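Local coordinates for protein aminotransferase (Paracoccus denitrificans, PDB 4GRX) that probably transfers amino groups from omega-amino donors to keto acceptors, as a pyridoxal-phosphate-dependent class III aminotransferase, at residues 188-200 with 209-223. Residues are numbered along the deposited sequence; the frame is centred on the assembly and turned at random.
Sequences FIHLTCPHYWRYG and FVARLARELEDTITR
Edge strand 188-191 of the seven-stranded sheet of this PLP-dependent aminotransferase fold meets helix 206-224, which folds back almost antiparallel over it; Phe-209, Leu-213, Glu-216 and Thr-220 illustrate how one helix flank can follow a strand and the loop beyond it. The ring of Phe-209 packs against the backbone of the loop and short helix that run from Cys-193 to Gly-200. CA of Tyr-196 lies over one face, 4.2 Å from the Phe-209 centroid, while Cys-193 O and Pro-194 C sit at the ring edge. CG anti to the backbone N (chi1 179°) carries the Phe-209 ring alongside Tyr-196, the two ring planes inclined at 55°. Replacing this phenylalanine by alanine is likely to open a gap beside Tyr-196 and take from helix 196-199 the aromatic ring it packs against. One turn on, Arg-212 NH2 donates to Tyr-199 O (3.0 Å), the acceptor lying near the guanidinium plane, and also forms a salt bridge with Glu-204. Leu-213 divides its methyls, CD1 resting 3.6 Å from Pro-194 CB and CD2 facing Thr-192. The extended Glu-216 chain brings OE1 to Thr-192 N (3.1 Å), using the syn lone pair. Farther along, Leu-191 CD2 packs 3.5 Å from Thr-220 OG1, which donates a hydrogen bond to Glu-216 O, one turn back in the same helix. Strand 154-158 pairs with strand 188-191 in parallel, while helix 250-260 packs against Pro-194, Leu-213 and Leu-217.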
ATOM      1  N   PHE A 188     -10.916  13.853 -11.933  1.00 19.08           N
ATOM      2  CA  PHE A 188     -11.617  12.599 -11.692  1.00 18.86           C
ATOM      3  C   PHE A 188     -13.099  12.850 -11.857  1.00 19.72           C
ATOM      4  O   PHE A 188     -13.673  13.684 -11.158  1.00 20.14           O
ATOM      5  CB  PHE A 188     -11.261  12.048 -10.301  1.00 18.38           C
ATOM      6  CG  PHE A 188      -9.819  11.668 -10.179  1.00 17.88           C
ATOM      7  CD1 PHE A 188      -9.415  10.353 -10.364  1.00 17.94           C
ATOM      8  CD2 PHE A 188      -8.846  12.638  -9.942  1.00 17.90           C
ATOM      9  CE1 PHE A 188      -8.062  10.003 -10.305  1.00 17.89           C
ATOM     10  CE2 PHE A 188      -7.491  12.294  -9.869  1.00 17.79           C
ATOM     11  CZ  PHE A 188      -7.101  10.971 -10.056  1.00 17.67           C
ATOM     12  N   ILE A 189     -13.698  12.164 -12.829  1.00 20.12           N
ATOM     13  CA  ILE A 189     -15.091  12.380 -13.213  1.00 20.32           C
ATOM     14  C   ILE A 189     -15.913  11.144 -12.876  1.00 20.60           C
ATOM     15  O   ILE A 189     -15.512  10.021 -13.193  1.00 20.80           O
ATOM     16  CB  ILE A 189     -15.198  12.692 -14.726  1.00 20.49           C
ATOM     17  CG1 ILE A 189     -14.394  13.938 -15.069  1.00 20.11           C
ATOM     18  CG2 ILE A 189     -16.644  12.867 -15.173  1.00 20.63           C
ATOM     19  CD1 ILE A 189     -14.038  14.042 -16.534  1.00 20.59           C
ATOM     20  N   HIS A 190     -17.065  11.358 -12.246  1.00 21.24           N
ATOM     21  CA  HIS A 190     -17.975  10.278 -11.898  1.00 22.10           C
ATOM     22  C   HIS A 190     -19.221  10.269 -12.744  1.00 22.89           C
ATOM     23  O   HIS A 190     -20.008  11.206 -12.680  1.00 23.59           O
ATOM     24  CB  HIS A 190     -18.332  10.374 -10.426  1.00 22.56           C
ATOM     25  CG  HIS A 190     -17.140  10.310  -9.517  1.00 22.57           C
ATOM     26  ND1 HIS A 190     -16.940  11.191  -8.521  1.00 23.24           N
ATOM     27  CD2 HIS A 190     -16.058   9.432  -9.492  1.00 22.30           C
ATOM     28  CE1 HIS A 190     -15.786  10.893  -7.885  1.00 22.80           C
ATOM     29  NE2 HIS A 190     -15.252   9.813  -8.478  1.00 22.64           N
ATOM     30  N   LEU A 191     -19.402   9.211 -13.539  1.00 22.93           N
ATOM     31  CA  LEU A 191     -20.560   9.057 -14.431  1.00 23.62           C
ATOM     32  C   LEU A 191     -21.635   8.277 -13.711  1.00 24.43           C
ATOM     33  O   LEU A 191     -21.375   7.716 -12.644  1.00 25.47           O
ATOM     34  CB  LEU A 191     -20.179   8.242 -15.653  1.00 23.71           C
ATOM     35  CG  LEU A 191     -18.924   8.543 -16.454  1.00 23.04           C
ATOM     36  CD1 LEU A 191     -18.500   7.252 -17.128  1.00 23.06           C
ATOM     37  CD2 LEU A 191     -19.223   9.621 -17.478  1.00 23.55           C
ATOM     38  N   THR A 192     -22.824   8.196 -14.293  1.00 24.59           N
ATOM     39  CA  THR A 192     -23.939   7.530 -13.616  1.00 25.08           C
ATOM     40  C   THR A 192     -23.657   6.048 -13.376  1.00 25.41           C
ATOM     41  O   THR A 192     -23.121   5.336 -14.242  1.00 25.51           O
ATOM     42  CB  THR A 192     -25.246   7.655 -14.414  1.00 25.69           C
ATOM     43  OG1 THR A 192     -25.390   8.989 -14.882  1.00 25.67           O
ATOM     44  CG2 THR A 192     -26.430   7.323 -13.571  1.00 26.16           C
ATOM     45  N   CYS A 193     -24.029   5.595 -12.190  1.00 25.78           N
ATOM     46  CA  CYS A 193     -23.896   4.213 -11.806  1.00 26.38           C
ATOM     47  C   CYS A 193     -24.950   3.363 -12.554  1.00 27.49           C
ATOM     48  O   CYS A 193     -26.135   3.693 -12.510  1.00 28.02           O
ATOM     49  CB  CYS A 193     -24.090   4.108 -10.298  1.00 26.82           C
ATOM     50  SG  CYS A 193     -24.244   2.408  -9.733  1.00 29.49           S
ATOM     51  N   PRO A 194     -24.527   2.271 -13.238  1.00 27.13           N
ATOM     52  CA  PRO A 194     -25.471   1.453 -14.022  1.00 27.59           C
ATOM     53  C   PRO A 194     -26.378   0.554 -13.164  1.00 28.30           C
ATOM     54  O   PRO A 194     -26.529  -0.636 -13.440  1.00 29.90           O
ATOM     55  CB  PRO A 194     -24.555   0.626 -14.937  1.00 27.54           C
ATOM     56  CG  PRO A 194     -23.247   0.555 -14.214  1.00 26.79           C
ATOM     57  CD  PRO A 194     -23.129   1.809 -13.385  1.00 26.32           C
ATOM     58  N   HIS A 195     -26.987   1.144 -12.140  1.00 27.38           N
ATOM     59  CA  HIS A 195     -27.912   0.478 -11.244  1.00 26.80           C
ATOM     60  C   HIS A 195     -29.279   0.844 -11.709  1.00 27.38           C
ATOM     61  O   HIS A 195     -29.794   1.930 -11.413  1.00 27.68           O
ATOM     62  CB  HIS A 195     -27.668   0.962  -9.816  1.00 26.24           C
ATOM     63  CG  HIS A 195     -28.440   0.206  -8.753  1.00 27.07           C
ATOM     64  ND1 HIS A 195     -28.389   0.546  -7.450  1.00 27.04           N
ATOM     65  CD2 HIS A 195     -29.310  -0.879  -8.839  1.00 27.99           C
ATOM     66  CE1 HIS A 195     -29.162  -0.293  -6.736  1.00 27.95           C
ATOM     67  NE2 HIS A 195     -29.726  -1.163  -7.585  1.00 28.56           N
ATOM     68  N   TYR A 196     -29.882  -0.065 -12.457  1.00 27.75           N
ATOM     69  CA  TYR A 196     -31.142   0.200 -13.133  1.00 28.41           C
ATOM     70  C   TYR A 196     -32.279   0.523 -12.160  1.00 29.46           C
ATOM     71  O   TYR A 196     -33.032   1.467 -12.369  1.00 30.10           O
ATOM     72  CB  TYR A 196     -31.488  -0.965 -14.073  1.00 28.73           C
ATOM     73  CG  TYR A 196     -32.824  -0.824 -14.730  1.00 29.76           C
ATOM     74  CD1 TYR A 196     -33.825  -1.796 -14.550  1.00 30.88           C
ATOM     75  CD2 TYR A 196     -33.112   0.293 -15.517  1.00 29.57           C
ATOM     76  CE1 TYR A 196     -35.071  -1.653 -15.145  1.00 31.88           C
ATOM     77  CE2 TYR A 196     -34.349   0.445 -16.110  1.00 30.84           C
ATOM     78  CZ  TYR A 196     -35.320  -0.528 -15.919  1.00 32.06           C
ATOM     79  OH  TYR A 196     -36.535  -0.357 -16.517  1.00 33.51           O
ATOM     80  N   TRP A 197     -32.371  -0.242 -11.081  1.00 29.97           N
ATOM     81  CA  TRP A 197     -33.416  -0.081 -10.080  1.00 30.98           C
ATOM     82  C   TRP A 197     -33.370   1.276  -9.430  1.00 31.12           C
ATOM     83  O   TRP A 197     -34.405   1.878  -9.176  1.00 31.95           O
ATOM     84  CB  TRP A 197     -33.284  -1.189  -9.049  1.00 30.98           C
ATOM     85  CG  TRP A 197     -34.318  -1.167  -7.949  1.00 32.01           C
ATOM     86  CD1 TRP A 197     -35.573  -1.752  -7.962  1.00 33.40           C
ATOM     87  CD2 TRP A 197     -34.199  -0.556  -6.608  1.00 31.78           C
ATOM     88  NE1 TRP A 197     -36.218  -1.541  -6.776  1.00 34.38           N
ATOM     89  CE2 TRP A 197     -35.458  -0.831  -5.923  1.00 33.40           C
ATOM     90  CE3 TRP A 197     -33.213   0.171  -5.940  1.00 30.69           C
ATOM     91  CZ2 TRP A 197     -35.707  -0.392  -4.630  1.00 33.99           C
ATOM     92  CZ3 TRP A 197     -33.474   0.610  -4.632  1.00 31.13           C
ATOM     93  CH2 TRP A 197     -34.691   0.331  -3.995  1.00 32.76           C
ATOM     94  N   ARG A 198     -32.174   1.779  -9.150  1.00 30.71           N
ATOM     95  CA  ARG A 198     -32.056   3.078  -8.505  1.00 31.48           C
ATOM     96  C   ARG A 198     -32.185   4.243  -9.487  1.00 31.42           C
ATOM     97  O   ARG A 198     -32.906   5.200  -9.218  1.00 31.77           O
ATOM     98  CB  ARG A 198     -30.758   3.187  -7.694  1.00 31.35           C
ATOM     99  CG  ARG A 198     -30.536   4.556  -7.051  1.00 32.24           C
ATOM    100  CD  ARG A 198     -29.771   4.485  -5.720  1.00 33.22           C
ATOM    101  NE  ARG A 198     -30.687   4.193  -4.612  1.00 35.49           N
ATOM    102  CZ  ARG A 198     -30.549   3.181  -3.752  1.00 36.19           C
ATOM    103  NH1 ARG A 198     -29.495   2.350  -3.824  1.00 34.99           N
ATOM    104  NH2 ARG A 198     -31.470   3.012  -2.803  1.00 37.07           N
ATOM    105  N   TYR A 199     -31.508   4.157 -10.626  1.00 30.93           N
ATOM    106  CA  TYR A 199     -31.320   5.344 -11.458  1.00 31.44           C
ATOM    107  C   TYR A 199     -32.140   5.360 -12.758  1.00 32.52           C
ATOM    108  O   TYR A 199     -32.128   6.356 -13.492  1.00 32.37           O
ATOM    109  CB  TYR A 199     -29.817   5.611 -11.698  1.00 30.13           C
ATOM    110  CG  TYR A 199     -29.009   5.853 -10.414  1.00 30.20           C
ATOM    111  CD1 TYR A 199     -28.151   4.861  -9.895  1.00 29.84           C
ATOM    112  CD2 TYR A 199     -29.101   7.065  -9.716  1.00 30.56           C
ATOM    113  CE1 TYR A 199     -27.419   5.072  -8.727  1.00 29.16           C
ATOM    114  CE2 TYR A 199     -28.371   7.290  -8.549  1.00 29.94           C
ATOM    115  CZ  TYR A 199     -27.533   6.293  -8.055  1.00 29.53           C
ATOM    116  OH  TYR A 199     -26.803   6.522  -6.901  1.00 28.91           O
ATOM    117  N   GLY A 200     -32.860   4.271 -13.026  1.00 33.76           N
ATOM    118  CA  GLY A 200     -33.742   4.189 -14.196  1.00 35.76           C
ATOM    119  C   GLY A 200     -34.894   5.161 -14.053  1.00 37.84           C
ATOM    120  O   GLY A 200     -35.391   5.359 -12.951  1.00 38.39           O
ATOM    121  N   PHE A 209     -32.222   2.615 -20.553  1.00 30.60           N
ATOM    122  CA  PHE A 209     -31.275   2.995 -19.527  1.00 28.86           C
ATOM    123  C   PHE A 209     -29.824   2.795 -19.971  1.00 27.74           C
ATOM    124  O   PHE A 209     -28.993   3.684 -19.763  1.00 26.92           O
ATOM    125  CB  PHE A 209     -31.560   2.207 -18.246  1.00 28.60           C
ATOM    126  CG  PHE A 209     -30.613   2.506 -17.124  1.00 27.28           C
ATOM    127  CD1 PHE A 209     -30.629   3.742 -16.487  1.00 26.94           C
ATOM    128  CD2 PHE A 209     -29.704   1.542 -16.686  1.00 26.71           C
ATOM    129  CE1 PHE A 209     -29.761   4.012 -15.434  1.00 25.87           C
ATOM    130  CE2 PHE A 209     -28.826   1.811 -15.635  1.00 25.63           C
ATOM    131  CZ  PHE A 209     -28.865   3.042 -15.003  1.00 25.16           C
ATOM    132  N   VAL A 210     -29.515   1.639 -20.566  1.00 27.90           N
ATOM    133  CA  VAL A 210     -28.154   1.353 -21.027  1.00 27.24           C
ATOM    134  C   VAL A 210     -27.762   2.284 -22.169  1.00 27.55           C
ATOM    135  O   VAL A 210     -26.618   2.756 -22.230  1.00 26.68           O
ATOM    136  CB  VAL A 210     -27.941  -0.127 -21.430  1.00 27.68           C
ATOM    137  CG1 VAL A 210     -26.644  -0.295 -22.227  1.00 27.09           C
ATOM    138  CG2 VAL A 210     -27.923  -1.015 -20.190  1.00 27.15           C
ATOM    139  N   ALA A 211     -28.713   2.571 -23.055  1.00 28.86           N
ATOM    140  CA  ALA A 211     -28.457   3.534 -24.124  1.00 29.46           C
ATOM    141  C   ALA A 211     -28.196   4.957 -23.587  1.00 29.11           C
ATOM    142  O   ALA A 211     -27.333   5.666 -24.121  1.00 28.71           O
ATOM    143  CB  ALA A 211     -29.575   3.522 -25.145  1.00 30.77           C
ATOM    144  N   ARG A 212     -28.899   5.353 -22.517  1.00 29.28           N
ATOM    145  CA  ARG A 212     -28.681   6.667 -21.902  1.00 29.07           C
ATOM    146  C   ARG A 212     -27.286   6.769 -21.318  1.00 28.53           C
ATOM    147  O   ARG A 212     -26.648   7.810 -21.443  1.00 28.33           O
ATOM    148  CB  ARG A 212     -29.736   7.020 -20.853  1.00 29.08           C
ATOM    149  CG  ARG A 212     -29.429   8.292 -20.066  1.00 28.58           C
ATOM    150  CD  ARG A 212     -30.650   8.929 -19.405  1.00 29.67           C
ATOM    151  NE  ARG A 212     -31.363   8.043 -18.466  1.00 29.99           N
ATOM    152  CZ  ARG A 212     -31.021   7.846 -17.191  1.00 29.05           C
ATOM    153  NH1 ARG A 212     -29.964   8.470 -16.692  1.00 27.59           N
ATOM    154  NH2 ARG A 212     -31.735   7.017 -16.416  1.00 29.39           N
ATOM    155  N   LEU A 213     -26.788   5.697 -20.705  1.00 28.72           N
ATOM    156  CA  LEU A 213     -25.414   5.752 -20.161  1.00 28.16           C
ATOM    157  C   LEU A 213     -24.337   5.720 -21.258  1.00 28.54           C
ATOM    158  O   LEU A 213     -23.271   6.309 -21.101  1.00 28.25           O
ATOM    159  CB  LEU A 213     -25.161   4.654 -19.119  1.00 27.73           C
ATOM    160  CG  LEU A 213     -26.020   4.621 -17.841  1.00 28.16           C
ATOM    161  CD1 LEU A 213     -25.657   3.411 -16.996  1.00 27.87           C
ATOM    162  CD2 LEU A 213     -25.919   5.893 -17.009  1.00 27.36           C
ATOM    163  N   ALA A 214     -24.615   5.039 -22.366  1.00 29.71           N
ATOM    164  CA  ALA A 214     -23.683   5.017 -23.486  1.00 29.93           C
ATOM    165  C   ALA A 214     -23.587   6.448 -24.016  1.00 29.93           C
ATOM    166  O   ALA A 214     -22.504   6.973 -24.285  1.00 29.17           O
ATOM    167  CB  ALA A 214     -24.169   4.048 -24.565  1.00 30.70           C
ATOM    168  N   ARG A 215     -24.753   7.071 -24.116  1.00 31.08           N
ATOM    169  CA  ARG A 215     -24.912   8.436 -24.567  1.00 31.60           C
ATOM    170  C   ARG A 215     -24.234   9.400 -23.598  1.00 30.93           C
ATOM    171  O   ARG A 215     -23.532  10.317 -24.026  1.00 31.68           O
ATOM    172  CB  ARG A 215     -26.404   8.730 -24.692  1.00 32.53           C
ATOM    173  CG  ARG A 215     -26.780   9.995 -25.436  1.00 33.83           C
ATOM    174  CD  ARG A 215     -28.223   9.921 -25.926  1.00 35.09           C
ATOM    175  NE  ARG A 215     -29.188   9.689 -24.848  1.00 35.16           N
ATOM    176  CZ  ARG A 215     -30.060   8.672 -24.812  1.00 35.77           C
ATOM    177  NH1 ARG A 215     -30.107   7.778 -25.804  1.00 36.48           N
ATOM    178  NH2 ARG A 215     -30.902   8.554 -23.788  1.00 35.23           N
ATOM    179  N   GLU A 216     -24.434   9.189 -22.300  1.00 30.60           N
ATOM    180  CA  GLU A 216     -23.840  10.051 -21.268  1.00 30.40           C
ATOM    181  C   GLU A 216     -22.312  10.028 -21.349  1.00 29.30           C
ATOM    182  O   GLU A 216     -21.661  11.061 -21.145  1.00 28.70           O
ATOM    183  CB  GLU A 216     -24.314   9.660 -19.854  1.00 30.76           C
ATOM    184  CG  GLU A 216     -23.552  10.355 -18.724  1.00 31.46           C
ATOM    185  CD  GLU A 216     -23.468   9.548 -17.419  1.00 32.47           C
ATOM    186  OE1 GLU A 216     -22.807   8.480 -17.358  1.00 32.17           O
ATOM    187  OE2 GLU A 216     -24.050   9.997 -16.417  1.00 33.48           O
ATOM    188  N   LEU A 217     -21.740   8.863 -21.641  1.00 28.37           N
ATOM    189  CA  LEU A 217     -20.291   8.764 -21.755  1.00 27.83           C
ATOM    190  C   LEU A 217     -19.808   9.593 -22.931  1.00 28.75           C
ATOM    191  O   LEU A 217     -18.874  10.389 -22.797  1.00 28.52           O
ATOM    192  CB  LEU A 217     -19.818   7.308 -21.893  1.00 27.56           C
ATOM    193  CG  LEU A 217     -18.386   7.029 -22.373  1.00 27.04           C
ATOM    194  CD1 LEU A 217     -17.336   7.730 -21.524  1.00 26.05           C
ATOM    195  CD2 LEU A 217     -18.112   5.533 -22.418  1.00 27.04           C
ATOM    196  N   GLU A 218     -20.453   9.415 -24.082  1.00 30.03           N
ATOM    197  CA  GLU A 218     -20.057  10.134 -25.274  1.00 30.70           C
ATOM    198  C   GLU A 218     -20.119  11.645 -25.083  1.00 30.80           C
ATOM    199  O   GLU A 218     -19.234  12.371 -25.558  1.00 31.48           O
ATOM    200  CB  GLU A 218     -20.898   9.715 -26.462  1.00 32.86           C
ATOM    201  CG  GLU A 218     -20.285  10.137 -27.790  1.00 35.03           C
ATOM    202  CD  GLU A 218     -20.376   9.030 -28.804  1.00 37.05           C
ATOM    203  OE1 GLU A 218     -20.872   7.939 -28.441  1.00 37.72           O
ATOM    204  OE2 GLU A 218     -19.956   9.242 -29.953  1.00 38.37           O
ATOM    205  N   ASP A 219     -21.162  12.109 -24.395  1.00 30.25           N
ATOM    206  CA  ASP A 219     -21.306  13.513 -24.047  1.00 29.84           C
ATOM    207  C   ASP A 219     -20.135  13.982 -23.183  1.00 27.69           C
ATOM    208  O   ASP A 219     -19.577  15.064 -23.409  1.00 27.74           O
ATOM    209  CB  ASP A 219     -22.629  13.748 -23.319  1.00 31.36           C
ATOM    210  CG  ASP A 219     -23.851  13.682 -24.248  1.00 34.15           C
ATOM    211  OD1 ASP A 219     -23.736  13.596 -25.495  1.00 35.44           O
ATOM    212  OD2 ASP A 219     -24.965  13.739 -23.708  1.00 35.60           O
ATOM    213  N   THR A 220     -19.750  13.168 -22.211  1.00 25.50           N
ATOM    214  CA  THR A 220     -18.614  13.496 -21.369  1.00 24.38           C
ATOM    215  C   THR A 220     -17.340  13.610 -22.213  1.00 24.08           C
ATOM    216  O   THR A 220     -16.562  14.558 -22.060  1.00 23.74           O
ATOM    217  CB  THR A 220     -18.432  12.446 -20.270  1.00 23.62           C
ATOM    218  OG1 THR A 220     -19.639  12.373 -19.520  1.00 23.96           O
ATOM    219  CG2 THR A 220     -17.287  12.816 -19.329  1.00 22.81           C
ATOM    220  N   ILE A 221     -17.156  12.656 -23.121  1.00 23.98           N
ATOM    221  CA  ILE A 221     -15.994  12.657 -23.993  1.00 24.00           C
ATOM    222  C   ILE A 221     -15.976  13.902 -24.889  1.00 24.98           C
ATOM    223  O   ILE A 221     -14.908  14.478 -25.098  1.00 25.42           O
ATOM    224  CB  ILE A 221     -15.858  11.350 -24.813  1.00 24.11           C
ATOM    225  CG1 ILE A 221     -15.507  10.188 -23.884  1.00 23.16           C
ATOM    226  CG2 ILE A 221     -14.763  11.489 -25.861  1.00 24.61           C
ATOM    227  CD1 ILE A 221     -15.669   8.829 -24.520  1.00 23.90           C
ATOM    228  N   THR A 222     -17.146  14.303 -25.404  1.00 25.20           N
ATOM    229  CA  THR A 222     -17.304  15.535 -26.189  1.00 25.85           C
ATOM    230  C   THR A 222     -17.013  16.784 -25.344  1.00 25.55           C
ATOM    231  O   THR A 222     -16.399  17.725 -25.819  1.00 25.81           O
ATOM    232  CB  THR A 222     -18.731  15.620 -26.795  1.00 26.52           C
ATOM    233  OG1 THR A 222     -18.947  14.502 -27.660  1.00 27.10           O
ATOM    234  CG2 THR A 222     -18.940  16.890 -27.592  1.00 27.31           C
ATOM    235  N   ARG A 223     -17.461  16.767 -24.092  1.00 25.34           N
ATOM    236  CA  ARG A 223     -17.341  17.896 -23.164  1.00 25.51           C
ATOM    237  C   ARG A 223     -15.865  18.125 -22.803  1.00 24.61           C
ATOM    238  O   ARG A 223     -15.371  19.250 -22.815  1.00 24.82           O
ATOM    239  CB  ARG A 223     -18.174  17.571 -21.904  1.00 25.78           C
ATOM    240  CG  ARG A 223     -18.568  18.719 -20.987  1.00 26.38           C
ATOM    241  CD  ARG A 223     -19.227  18.218 -19.701  1.00 26.52           C
ATOM    242  NE  ARG A 223     -18.236  17.686 -18.753  1.00 26.51           N
ATOM    243  CZ  ARG A 223     -18.385  16.577 -18.012  1.00 26.12           C
ATOM    244  NH1 ARG A 223     -19.492  15.850 -18.092  1.00 26.71           N
ATOM    245  NH2 ARG A 223     -17.409  16.184 -17.201  1.00 24.96           N
TER